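PDB 6V6Y: bifunctional protein FolD, which binds NADP and probably oxidises 5,10-methylenetetrahydrofolate to the methenyl form, then hydrolyses that to 10-formyltetrahydrofolate. Local coordinates for residues S31-R36 against Q62-P67; E87-L92 against E271-R276; A2-S7 against V246-T251. All coordinates share one frame; numbering follows the deposited sequence.

Contact 1: S31-R36 against Q62-P67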
ATOM      1  N   SER A  31      21.101  18.080   7.258  1.00 50.34           N
ATOM      2  CA  SER A  31      20.621  18.713   8.477  1.00 51.20           C
ATOM      3  C   SER A  31      19.295  18.076   8.874  1.00 47.97           C
ATOM      4  O   SER A  31      18.333  18.101   8.097  1.00 49.97           O
ATOM      5  CB  SER A  31      20.469  20.225   8.268  1.00 50.18           C
ATOM      6  OG  SER A  31      19.831  20.845   9.371  1.00 47.09           O
ATOM      7  N   LEU A  32      19.235  17.537  10.088  1.00 44.11           N
ATOM      8  CA  LEU A  32      18.064  16.825  10.589  1.00 47.22           C
ATOM      9  C   LEU A  32      17.455  17.588  11.760  1.00 46.75           C
ATOM     10  O   LEU A  32      18.168  17.986  12.688  1.00 47.03           O
ATOM     11  CB  LEU A  32      18.446  15.400  11.020  1.00 45.57           C
ATOM     12  CG  LEU A  32      17.425  14.538  11.778  1.00 43.35           C
ATOM     13  CD1 LEU A  32      16.262  14.092  10.878  1.00 43.08           C
ATOM     14  CD2 LEU A  32      18.127  13.324  12.400  1.00 40.84           C
ATOM     15  N   ARG A  33      16.141  17.798  11.718  1.00 42.64           N
ATOM     16  CA  ARG A  33      15.409  18.349  12.849  1.00 42.04           C
ATOM     17  C   ARG A  33      14.476  17.289  13.410  1.00 45.10           C
ATOM     18  O   ARG A  33      13.650  16.738  12.679  1.00 45.94           O
ATOM     19  CB  ARG A  33      14.584  19.568  12.453  1.00 41.96           C
ATOM     20  CG  ARG A  33      15.370  20.791  12.222  1.00 45.12           C
ATOM     21  CD  ARG A  33      16.191  21.198  13.428  1.00 47.38           C
ATOM     22  NE  ARG A  33      17.220  22.108  12.959  1.00 49.39           N
ATOM     23  CZ  ARG A  33      17.031  23.416  12.828  1.00 53.23           C
ATOM     24  NH1 ARG A  33      15.859  23.946  13.174  1.00 48.09           N
ATOM     25  NH2 ARG A  33      18.014  24.190  12.371  1.00 53.47           N
ATOM     26  N   VAL A  34      14.580  17.042  14.706  1.00 42.06           N
ATOM     27  CA  VAL A  34      13.726  16.095  15.394  1.00 46.00           C
ATOM     28  C   VAL A  34      12.907  16.863  16.416  1.00 47.21           C
ATOM     29  O   VAL A  34      13.468  17.554  17.276  1.00 45.96           O
ATOM     30  CB  VAL A  34      14.544  14.981  16.058  1.00 47.01           C
ATOM     31  CG1 VAL A  34      13.611  14.015  16.769  1.00 46.47           C
ATOM     32  CG2 VAL A  34      15.376  14.274  15.004  1.00 44.20           C
ATOM     33  N   ILE A  35      11.584  16.736  16.322  1.00 45.13           N
ATOM     34  CA  ILE A  35      10.638  17.414  17.199  1.00 47.41           C
ATOM     35  C   ILE A  35      10.085  16.404  18.191  1.00 49.85           C
ATOM     36  O   ILE A  35       9.641  15.319  17.795  1.00 49.42           O
ATOM     37  CB  ILE A  35       9.490  18.052  16.395  1.00 49.27           C
ATOM     38  CG1 ILE A  35      10.011  19.160  15.477  1.00 47.09           C
ATOM     39  CG2 ILE A  35       8.418  18.576  17.333  1.00 46.91           C
ATOM     40  CD1 ILE A  35       8.947  19.693  14.511  1.00 42.11           C
ATOM     41  N   ARG A  36      10.085  16.767  19.474  1.00 47.34           N
ATOM     42  CA  ARG A  36       9.478  15.945  20.515  1.00 46.60           C
ATOM     43  C   ARG A  36       8.614  16.827  21.405  1.00 51.43           C
ATOM     44  O   ARG A  36       9.045  17.911  21.821  1.00 49.54           O
ATOM     45  CB  ARG A  36      10.536  15.216  21.357  1.00 46.80           C
ATOM     46  CG  ARG A  36      10.035  14.836  22.743  1.00 48.91           C
ATOM     47  CD  ARG A  36      10.936  13.832  23.462  1.00 48.00           C
ATOM     48  NE  ARG A  36      12.277  14.347  23.752  1.00 52.69           N
ATOM     49  CZ  ARG A  36      12.631  15.019  24.852  1.00 52.30           C
ATOM     50  NH1 ARG A  36      11.750  15.303  25.801  1.00 48.69           N
ATOM     51  NH2 ARG A  36      13.889  15.414  25.007  1.00 55.99           N
ATOM     52  N   GLN A  62      19.495  18.485  15.370  1.00 42.61           N
ATOM     53  CA  GLN A  62      18.989  19.359  16.404  1.00 44.03           C
ATOM     54  C   GLN A  62      17.658  18.795  16.876  1.00 46.76           C
ATOM     55  O   GLN A  62      16.785  18.498  16.056  1.00 47.00           O
ATOM     56  CB  GLN A  62      18.877  20.782  15.822  1.00 48.51           C
ATOM     57  CG  GLN A  62      19.070  21.925  16.784  1.00 51.86           C
ATOM     58  CD  GLN A  62      20.225  21.717  17.756  1.00 52.24           C
ATOM     59  OE1 GLN A  62      19.984  21.580  18.954  1.00 55.91           O
ATOM     60  NE2 GLN A  62      21.475  21.761  17.268  1.00 42.82           N
ATOM     61  N   VAL A  63      17.510  18.619  18.187  1.00 47.99           N
ATOM     62  CA  VAL A  63      16.249  18.175  18.784  1.00 47.46           C
ATOM     63  C   VAL A  63      15.518  19.406  19.307  1.00 46.74           C
ATOM     64  O   VAL A  63      16.079  20.184  20.089  1.00 50.86           O
ATOM     65  CB  VAL A  63      16.484  17.157  19.913  1.00 46.22           C
ATOM     66  CG1 VAL A  63      15.150  16.720  20.529  1.00 46.63           C
ATOM     67  CG2 VAL A  63      17.257  15.950  19.401  1.00 47.41           C
ATOM     68  N   GLU A  64      14.278  19.603  18.870  1.00 46.53           N
ATOM     69  CA  GLU A  64      13.443  20.691  19.377  1.00 46.62           C
ATOM     70  C   GLU A  64      12.417  20.078  20.313  1.00 47.16           C
ATOM     71  O   GLU A  64      11.497  19.388  19.867  1.00 46.76           O
ATOM     72  CB  GLU A  64      12.759  21.465  18.253  1.00 41.61           C
ATOM     73  CG  GLU A  64      13.675  21.845  17.135  1.00 42.94           C
ATOM     74  CD  GLU A  64      13.049  22.843  16.185  1.00 45.37           C
ATOM     75  OE1 GLU A  64      13.780  23.331  15.290  1.00 47.69           O
ATOM     76  OE2 GLU A  64      11.832  23.139  16.326  1.00 48.99           O
ATOM     77  N   VAL A  65      12.597  20.301  21.607  1.00 49.73           N
ATOM     78  CA  VAL A  65      11.695  19.795  22.630  1.00 45.66           C
ATOM     79  C   VAL A  65      10.710  20.894  22.974  1.00 50.16           C
ATOM     80  O   VAL A  65      11.109  22.036  23.246  1.00 49.47           O
ATOM     81  CB  VAL A  65      12.460  19.345  23.882  1.00 46.89           C
ATOM     82  CG1 VAL A  65      11.487  18.775  24.889  1.00 50.18           C
ATOM     83  CG2 VAL A  65      13.512  18.327  23.512  1.00 46.55           C
ATOM     84  N   TYR A  66       9.427  20.560  22.952  1.00 47.43           N
ATOM     85  CA  TYR A  66       8.375  21.466  23.361  1.00 45.74           C
ATOM     86  C   TYR A  66       7.620  20.875  24.547  1.00 49.50           C
ATOM     87  O   TYR A  66       7.738  19.676  24.836  1.00 49.15           O
ATOM     88  CB  TYR A  66       7.428  21.743  22.187  1.00 45.55           C
ATOM     89  CG  TYR A  66       8.132  22.437  21.050  1.00 48.40           C
ATOM     90  CD1 TYR A  66       8.748  21.698  20.045  1.00 45.42           C
ATOM     91  CD2 TYR A  66       8.218  23.839  21.000  1.00 47.30           C
ATOM     92  CE1 TYR A  66       9.415  22.318  19.007  1.00 47.96           C
ATOM     93  CE2 TYR A  66       8.890  24.481  19.956  1.00 44.46           C
ATOM     94  CZ  TYR A  66       9.486  23.707  18.964  1.00 48.48           C
ATOM     95  OH  TYR A  66      10.158  24.298  17.920  1.00 43.89           O
ATOM     96  N   PRO A  67       6.871  21.694  25.284  1.00 49.24           N
ATOM     97  CA  PRO A  67       6.021  21.143  26.345  1.00 53.30           C
ATOM     98  C   PRO A  67       4.975  20.187  25.785  1.00 55.24           C
ATOM     99  O   PRO A  67       4.610  20.222  24.608  1.00 52.92           O
ATOM    100  CB  PRO A  67       5.368  22.383  26.966  1.00 52.35           C
ATOM    101  CG  PRO A  67       5.558  23.470  25.961  1.00 55.50           C
ATOM    102  CD  PRO A  67       6.842  23.164  25.268  1.00 52.70           C
TER
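Strands 31-36 and 62-66 run parallel, and five backbone hydrogen bonds, alternating in direction, join them from Gln-62 N to Leu-32 O through to Tyr-66 N on Arg-36 O. The shortest, Glu-64 N to Val-34 O, is 2.7 Å. On the face bearing Arg-33, Gln-62, Ile-35 and Glu-64, polar bonds link Arg-33, Glu-64 and Tyr-66. Arg-33 bends at chi2 (-58°), so that its CD and NE lie alongside Gln-62 CB, NE at 3.6 Å, while NH1 swings over to Glu-64 OE1 in a salt bridge of 3.0 Å. The acceptor oxygen sits 23° off the guanidinium plane and is met nearly along its C-O axis. Glu-64 is extended beyond CG, a reach long enough to present its other oxygen, OE2, to Tyr-66 OH at 2.6 Å; the hydroxyl comes from above the carboxylate plane. One carboxylate thus serves an arginine and a phenol, and the charge probably strengthens the short phenol bond. Tyr-66 CD1 rests 4.1 Å from Ile-35 CG2, so Tyr-66 offers an apolar ring to Ile-35 and a hydroxyl donor to Glu-64. On the other face Val-34 and Val-63 are beta-branched residues suited to a strand. Beside them Arg-36, bent at chi3 (64°), lays one guanidinium face on Val-65 CG2, 3.3 Å from NH2; its NH1 is bound by Gly-38 O and Glu-39. Arg-78 of helix 72-84 shares Glu-64 OE1, and that helix packs on Arg-33 and Ile-35, whereas helix 41-57, the crossover of this beta-alpha-beta unit, packs on Arg-36 and Val-63. Strand 31-37 lies between 60-66 and 90-93.

Contact 2: E87-L92 against E271-R276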
ATOM      1  N   GLU A  87      17.739  25.434   4.984  1.00 54.81           N
ATOM      2  CA  GLU A  87      18.896  24.782   5.583  1.00 59.56           C
ATOM      3  C   GLU A  87      18.540  23.505   6.340  1.00 58.23           C
ATOM      4  O   GLU A  87      19.417  22.900   6.965  1.00 57.77           O
ATOM      5  CB  GLU A  87      19.617  25.748   6.519  1.00 64.55           C
ATOM      6  CG  GLU A  87      20.839  26.402   5.889  1.00 70.63           C
ATOM      7  CD  GLU A  87      21.308  27.603   6.685  1.00 82.58           C
ATOM      8  OE1 GLU A  87      20.496  28.135   7.482  1.00 83.15           O
ATOM      9  OE2 GLU A  87      22.483  28.009   6.522  1.00 91.75           O
ATOM     10  N   VAL A  88      17.280  23.087   6.297  1.00 56.10           N
ATOM     11  CA  VAL A  88      16.813  21.880   6.964  1.00 53.86           C
ATOM     12  C   VAL A  88      16.471  20.859   5.889  1.00 52.87           C
ATOM     13  O   VAL A  88      15.592  21.104   5.050  1.00 54.68           O
ATOM     14  CB  VAL A  88      15.591  22.171   7.846  1.00 55.36           C
ATOM     15  CG1 VAL A  88      14.976  20.860   8.342  1.00 49.37           C
ATOM     16  CG2 VAL A  88      15.966  23.115   8.998  1.00 46.30           C
ATOM     17  N   ASP A  89      17.147  19.707   5.923  1.00 54.54           N
ATOM     18  CA  ASP A  89      16.880  18.638   4.963  1.00 50.75           C
ATOM     19  C   ASP A  89      15.842  17.635   5.448  1.00 50.89           C
ATOM     20  O   ASP A  89      15.001  17.184   4.659  1.00 50.08           O
ATOM     21  CB  ASP A  89      18.174  17.909   4.628  1.00 56.41           C
ATOM     22  CG  ASP A  89      19.211  18.838   4.046  1.00 59.30           C
ATOM     23  OD1 ASP A  89      18.930  19.420   2.971  1.00 56.57           O
ATOM     24  OD2 ASP A  89      20.294  18.980   4.669  1.00 57.63           O
ATOM     25  N   GLY A  90      15.876  17.274   6.723  1.00 49.09           N
ATOM     26  CA  GLY A  90      14.957  16.273   7.217  1.00 44.36           C
ATOM     27  C   GLY A  90      14.186  16.724   8.436  1.00 47.08           C
ATOM     28  O   GLY A  90      14.758  17.292   9.371  1.00 46.91           O
ATOM     29  N   ILE A  91      12.879  16.482   8.434  1.00 46.40           N
ATOM     30  CA  ILE A  91      12.005  16.820   9.549  1.00 45.98           C
ATOM     31  C   ILE A  91      11.373  15.533  10.052  1.00 48.17           C
ATOM     32  O   ILE A  91      10.832  14.749   9.266  1.00 48.30           O
ATOM     33  CB  ILE A  91      10.922  17.838   9.143  1.00 46.47           C
ATOM     34  CG1 ILE A  91      11.579  19.128   8.627  1.00 44.46           C
ATOM     35  CG2 ILE A  91       9.989  18.090  10.326  1.00 40.48           C
ATOM     36  CD1 ILE A  91      10.609  20.114   7.961  1.00 44.83           C
ATOM     37  N   LEU A  92      11.437  15.326  11.360  1.00 45.44           N
ATOM     38  CA  LEU A  92      11.025  14.091  11.999  1.00 48.15           C
ATOM     39  C   LEU A  92      10.225  14.479  13.226  1.00 49.01           C
ATOM     40  O   LEU A  92      10.687  15.306  14.015  1.00 48.29           O
ATOM     41  CB  LEU A  92      12.259  13.268  12.391  1.00 52.06           C
ATOM     42  CG  LEU A  92      12.198  11.816  12.837  1.00 54.26           C
ATOM     43  CD1 LEU A  92      13.625  11.360  13.015  1.00 51.79           C
ATOM     44  CD2 LEU A  92      11.423  11.635  14.133  1.00 55.04           C
ATOM     45  N   GLU A 271      19.207  11.181   1.682  1.00 52.20           N
ATOM     46  CA  GLU A 271      18.414  11.121   0.461  1.00 56.28           C
ATOM     47  C   GLU A 271      17.534  12.352   0.321  1.00 58.57           C
ATOM     48  O   GLU A 271      17.452  12.946  -0.759  1.00 60.95           O
ATOM     49  CB  GLU A 271      17.563   9.851   0.449  1.00 57.92           C
ATOM     50  CG  GLU A 271      18.320   8.623  -0.004  1.00 63.47           C
ATOM     51  CD  GLU A 271      18.529   8.620  -1.497  1.00 76.60           C
ATOM     52  OE1 GLU A 271      19.574   8.093  -1.946  1.00 77.79           O
ATOM     53  OE2 GLU A 271      17.643   9.156  -2.216  1.00 74.87           O
ATOM     54  N   ALA A 272      16.857  12.741   1.407  1.00 55.70           N
ATOM     55  CA  ALA A 272      16.018  13.933   1.384  1.00 56.63           C
ATOM     56  C   ALA A 272      16.823  15.158   0.973  1.00 61.60           C
ATOM     57  O   ALA A 272      16.350  15.980   0.182  1.00 60.40           O
ATOM     58  CB  ALA A 272      15.372  14.152   2.755  1.00 51.30           C
ATOM     59  N   ALA A 273      18.048  15.283   1.496  1.00 59.44           N
ATOM     60  CA  ALA A 273      18.912  16.406   1.137  1.00 64.69           C
ATOM     61  C   ALA A 273      19.188  16.440  -0.363  1.00 69.75           C
ATOM     62  O   ALA A 273      19.045  17.485  -1.009  1.00 72.76           O
ATOM     63  CB  ALA A 273      20.224  16.328   1.922  1.00 58.30           C
ATOM     64  N   LEU A 274      19.585  15.296  -0.937  1.00 69.06           N
ATOM     65  CA  LEU A 274      19.950  15.250  -2.351  1.00 65.81           C
ATOM     66  C   LEU A 274      18.731  15.378  -3.261  1.00 70.05           C
ATOM     67  O   LEU A 274      18.859  15.834  -4.402  1.00 75.92           O
ATOM     68  CB  LEU A 274      20.715  13.957  -2.644  1.00 68.62           C
ATOM     69  CG  LEU A 274      21.898  13.647  -1.719  1.00 68.06           C
ATOM     70  CD1 LEU A 274      22.685  12.420  -2.164  1.00 69.00           C
ATOM     71  CD2 LEU A 274      22.812  14.840  -1.635  1.00 70.27           C
ATOM     72  N   LEU A 275      17.545  14.993  -2.782  1.00 72.52           N
ATOM     73  CA  LEU A 275      16.339  15.131  -3.596  1.00 70.82           C
ATOM     74  C   LEU A 275      15.970  16.599  -3.805  1.00 75.34           C
ATOM     75  O   LEU A 275      15.462  16.967  -4.872  1.00 79.43           O
ATOM     76  CB  LEU A 275      15.178  14.366  -2.956  1.00 68.56           C
ATOM     77  CG  LEU A 275      14.844  12.984  -3.536  1.00 70.63           C
ATOM     78  CD1 LEU A 275      16.108  12.140  -3.757  1.00 75.84           C
ATOM     79  CD2 LEU A 275      13.847  12.247  -2.644  1.00 66.82           C
ATOM     80  N   ARG A 276      16.208  17.451  -2.805  1.00 74.74           N
ATOM     81  CA  ARG A 276      16.056  18.894  -2.984  1.00 75.99           C
ATOM     82  C   ARG A 276      17.197  19.434  -3.845  1.00 79.30           C
ATOM     83  O   ARG A 276      16.994  19.803  -5.008  1.00 83.88           O
ATOM     84  CB  ARG A 276      16.024  19.611  -1.632  1.00 73.41           C
ATOM     85  CG  ARG A 276      14.672  19.628  -0.928  1.00 66.18           C
ATOM     86  CD  ARG A 276      14.865  19.943   0.559  1.00 65.54           C
ATOM     87  NE  ARG A 276      15.222  21.341   0.775  1.00 66.53           N
ATOM     88  CZ  ARG A 276      16.331  21.781   1.374  1.00 64.71           C
ATOM     89  NH1 ARG A 276      17.245  20.945   1.853  1.00 62.28           N
ATOM     90  NH2 ARG A 276      16.524  23.088   1.494  1.00 61.07           N
TER
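Residues 87-89 form an irregular lead-in to the strand that starts at Gly-90, and they meet the last turns of the helix ending at Arg-276. The backbones come together at one point, Asp-89 CA lying 4.9 Å from Ala-273 CA. So close an approach suits alanine, whose methyl group is small enough to fit between the helix and residue 89: Ala-272 CB rests 3.6 Å from Asp-89 O, and Ala-273 CB presses on the carboxylate, 3.4 Å from Asp-89 CG. Phe-28 also packs against Ala-273. No backbone hydrogen bond joins the segments; the polar link is made by side chains. Asp-89 holds CG beside its own backbone N (chi1 -59°), which brings OD1 to Arg-276 NH1 in a very short salt bridge of 2.5 Å. Arg-276 comes at roughly a right angle, its chain bent at chi3 (72°) to fold the guanidinium back over the lead-in. OD1 lies at the edge of that group and in its plane, while the carboxylate plane is turned 51° from it. Val-88 O sits over one guanidinium face, 3.6 Å from NH1. A long cation with several N-H groups is apt, since NH2 also hydrogen-bonds to Glu-86 O. Asp-89 is buried, and its charge is shared: Arg-277 adds a second salt bridge to OD1, and OD2 accepts a hydrogen bond from the backbone N of Ser-31, which would probably keep the acid ionised. The end of helix 257-276, in the nucleotide-binding part, is thereby fastened to the turn leading into strand 90-93 of the catalytic part, beside strand 31-37.

Contact 3: A2-S7 against V246-T251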
ATOM      1  N   ALA A   2      21.938 -24.715  15.602  1.00 54.87           N
ATOM      2  CA  ALA A   2      21.236 -23.576  16.189  1.00 52.96           C
ATOM      3  C   ALA A   2      21.283 -22.361  15.261  1.00 55.26           C
ATOM      4  O   ALA A   2      22.176 -22.225  14.418  1.00 53.45           O
ATOM      5  CB  ALA A   2      21.835 -23.213  17.545  1.00 53.52           C
ATOM      6  N   ALA A   3      20.309 -21.465  15.430  1.00 48.17           N
ATOM      7  CA  ALA A   3      20.150 -20.350  14.508  1.00 48.22           C
ATOM      8  C   ALA A   3      21.326 -19.387  14.605  1.00 46.79           C
ATOM      9  O   ALA A   3      21.808 -19.090  15.700  1.00 45.60           O
ATOM     10  CB  ALA A   3      18.857 -19.598  14.811  1.00 48.52           C
ATOM     11  N   GLN A   4      21.786 -18.892  13.453  1.00 44.04           N
ATOM     12  CA  GLN A   4      22.690 -17.748  13.453  1.00 44.94           C
ATOM     13  C   GLN A   4      21.989 -16.534  14.053  1.00 46.89           C
ATOM     14  O   GLN A   4      20.760 -16.407  13.987  1.00 48.03           O
ATOM     15  CB  GLN A   4      23.152 -17.415  12.033  1.00 41.96           C
ATOM     16  CG  GLN A   4      23.404 -18.582  11.127  1.00 44.17           C
ATOM     17  CD  GLN A   4      23.887 -18.109   9.773  1.00 44.62           C
ATOM     18  OE1 GLN A   4      24.208 -16.934   9.610  1.00 46.29           O
ATOM     19  NE2 GLN A   4      23.946 -19.010   8.802  1.00 43.13           N
ATOM     20  N   VAL A   5      22.764 -15.625  14.639  1.00 42.49           N
ATOM     21  CA  VAL A   5      22.188 -14.394  15.163  1.00 48.00           C
ATOM     22  C   VAL A   5      22.450 -13.292  14.134  1.00 50.97           C
ATOM     23  O   VAL A   5      23.597 -12.949  13.829  1.00 56.40           O
ATOM     24  CB  VAL A   5      22.708 -14.061  16.573  1.00 49.60           C
ATOM     25  CG1 VAL A   5      22.740 -15.326  17.424  1.00 50.69           C
ATOM     26  CG2 VAL A   5      24.056 -13.413  16.576  1.00 53.68           C
ATOM     27  N   LEU A   6      21.383 -12.789  13.524  1.00 47.50           N
ATOM     28  CA  LEU A   6      21.514 -11.735  12.517  1.00 48.78           C
ATOM     29  C   LEU A   6      21.668 -10.424  13.258  1.00 50.34           C
ATOM     30  O   LEU A   6      20.685  -9.778  13.634  1.00 46.22           O
ATOM     31  CB  LEU A   6      20.311 -11.685  11.586  1.00 47.04           C
ATOM     32  CG  LEU A   6      19.895 -12.957  10.866  1.00 47.23           C
ATOM     33  CD1 LEU A   6      18.485 -13.305  11.275  1.00 49.47           C
ATOM     34  CD2 LEU A   6      19.993 -12.775   9.370  1.00 52.02           C
ATOM     35  N   SER A   7      22.920 -10.021  13.462  1.00 44.82           N
ATOM     36  CA  SER A   7      23.185  -8.787  14.176  1.00 43.95           C
ATOM     37  C   SER A   7      22.850  -7.584  13.298  1.00 44.27           C
ATOM     38  O   SER A   7      23.252  -7.518  12.131  1.00 46.70           O
ATOM     39  CB  SER A   7      24.646  -8.727  14.608  1.00 45.24           C
ATOM     40  OG  SER A   7      24.954  -7.422  15.082  1.00 49.66           O
ATOM     41  N   VAL A 246      14.652 -23.889  16.017  1.00 55.46           N
ATOM     42  CA  VAL A 246      14.051 -24.288  14.753  1.00 50.29           C
ATOM     43  C   VAL A 246      14.520 -23.404  13.602  1.00 49.11           C
ATOM     44  O   VAL A 246      14.652 -23.875  12.470  1.00 46.45           O
ATOM     45  CB  VAL A 246      12.508 -24.292  14.861  1.00 53.32           C
ATOM     46  CG1 VAL A 246      12.041 -25.317  15.897  1.00 53.79           C
ATOM     47  CG2 VAL A 246      12.005 -22.910  15.215  1.00 50.99           C
ATOM     48  N   ALA A 247      14.794 -22.131  13.866  1.00 47.96           N
ATOM     49  CA  ALA A 247      15.076 -21.192  12.791  1.00 47.28           C
ATOM     50  C   ALA A 247      16.500 -21.362  12.288  1.00 47.41           C
ATOM     51  O   ALA A 247      17.399 -21.750  13.039  1.00 49.39           O
ATOM     52  CB  ALA A 247      14.854 -19.756  13.266  1.00 43.89           C
ATOM     53  N   PHE A 248      16.698 -21.084  10.997  1.00 40.92           N
ATOM     54  CA  PHE A 248      18.049 -21.037  10.459  1.00 41.62           C
ATOM     55  C   PHE A 248      18.783 -19.781  10.929  1.00 46.38           C
ATOM     56  O   PHE A 248      20.010 -19.792  11.097  1.00 48.42           O
ATOM     57  CB  PHE A 248      17.990 -21.102   8.936  1.00 46.71           C
ATOM     58  CG  PHE A 248      19.314 -20.839   8.251  1.00 49.72           C
ATOM     59  CD1 PHE A 248      19.629 -19.563   7.783  1.00 48.33           C
ATOM     60  CD2 PHE A 248      20.232 -21.872   8.053  1.00 45.98           C
ATOM     61  CE1 PHE A 248      20.838 -19.311   7.144  1.00 45.80           C
ATOM     62  CE2 PHE A 248      21.448 -21.636   7.406  1.00 45.13           C
ATOM     63  CZ  PHE A 248      21.753 -20.351   6.953  1.00 50.24           C
ATOM     64  N   ALA A 249      18.054 -18.698  11.153  1.00 44.79           N
ATOM     65  CA  ALA A 249      18.654 -17.447  11.582  1.00 46.25           C
ATOM     66  C   ALA A 249      17.573 -16.609  12.244  1.00 46.05           C
ATOM     67  O   ALA A 249      16.411 -16.631  11.816  1.00 45.25           O
ATOM     68  CB  ALA A 249      19.284 -16.695  10.405  1.00 42.61           C
ATOM     69  N   LEU A 250      17.966 -15.871  13.272  1.00 40.87           N
ATOM     70  CA  LEU A 250      17.035 -15.145  14.114  1.00 40.21           C
ATOM     71  C   LEU A 250      17.652 -13.816  14.531  1.00 47.34           C
ATOM     72  O   LEU A 250      18.817 -13.768  14.937  1.00 46.75           O
ATOM     73  CB  LEU A 250      16.678 -15.983  15.334  1.00 38.20           C
ATOM     74  CG  LEU A 250      16.057 -15.214  16.488  1.00 44.86           C
ATOM     75  CD1 LEU A 250      14.620 -14.800  16.162  1.00 43.82           C
ATOM     76  CD2 LEU A 250      16.105 -16.072  17.726  1.00 42.15           C
ATOM     77  N   THR A 251      16.872 -12.748  14.403  1.00 46.97           N
ATOM     78  CA  THR A 251      17.256 -11.398  14.832  1.00 48.12           C
ATOM     79  C   THR A 251      17.247 -11.286  16.351  1.00 49.71           C
ATOM     80  O   THR A 251      16.198 -11.530  16.974  1.00 49.22           O
ATOM     81  CB  THR A 251      16.285 -10.374  14.204  1.00 47.10           C
ATOM     82  OG1 THR A 251      16.695 -10.109  12.858  1.00 53.11           O
ATOM     83  CG2 THR A 251      16.207  -9.041  14.994  1.00 53.18           C
TER
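Leu-6 reaches across the parallel pairing of residues 4-5 with 249-250, its CG set beside the backbone N (chi1 -54°). Its CB passes 4.1 Å from Thr-251 OG1. CG then meets the methyl Ala-249 CB at 3.8 Å; CD1 presses on that methyl at 3.6 Å and also lies over the main chain, 3.3 Å from Leu-250 N, while CD2 only brushes the methyl. The leucine chi2 of 120°, away from the staggered positions, suggests a tight fit, and the small methyl of Ala-249 suits so close an approach. Three backbone hydrogen bonds hold the strands: Gln-4 N to Phe-248 O, Leu-250 N to Gln-4 O at 2.9 Å, and Leu-6 N to Leu-250 O. The middle one runs nearly along the C=O axis; the outer two donors sit above the carbonyl planes. Ala-3 CB crowds Ala-247 O at 3.1 Å. Extended Gln-4 runs beside Phe-248, its NE2 3.2 Å from CZ. The N-terminal segment thus adds an outer strand to the Rossmann-type parallel sheet. Chemically, the attachment rests on main-chain bonds and small apolar groups rather than charge, and it buries Thr-251 OG1 without a polar partner.

How the contacts relate
From the N terminus, residues 2-7 come first, but their partner strand arrives only at 246-251, so contact 3 closes a very long loop. Contact 1 is nested inside it, closing a short beta-alpha-beta unit before contact 2 opens at 87-92. Contact 2 closes last, at 271-276, and therefore crosses contact 3. Contacts 1 and 2 share a sheet, where Arg-33 N probably hydrogen-bonds to Gly-90 O; contact 3 lies on the opposite side of the chain's centre, about 36-37 Å from both, centre to centre. Together the crossing contacts tie each end of the chain to a distant region: the N terminus to the nucleotide-binding sheet, the C terminus to the catalytic one.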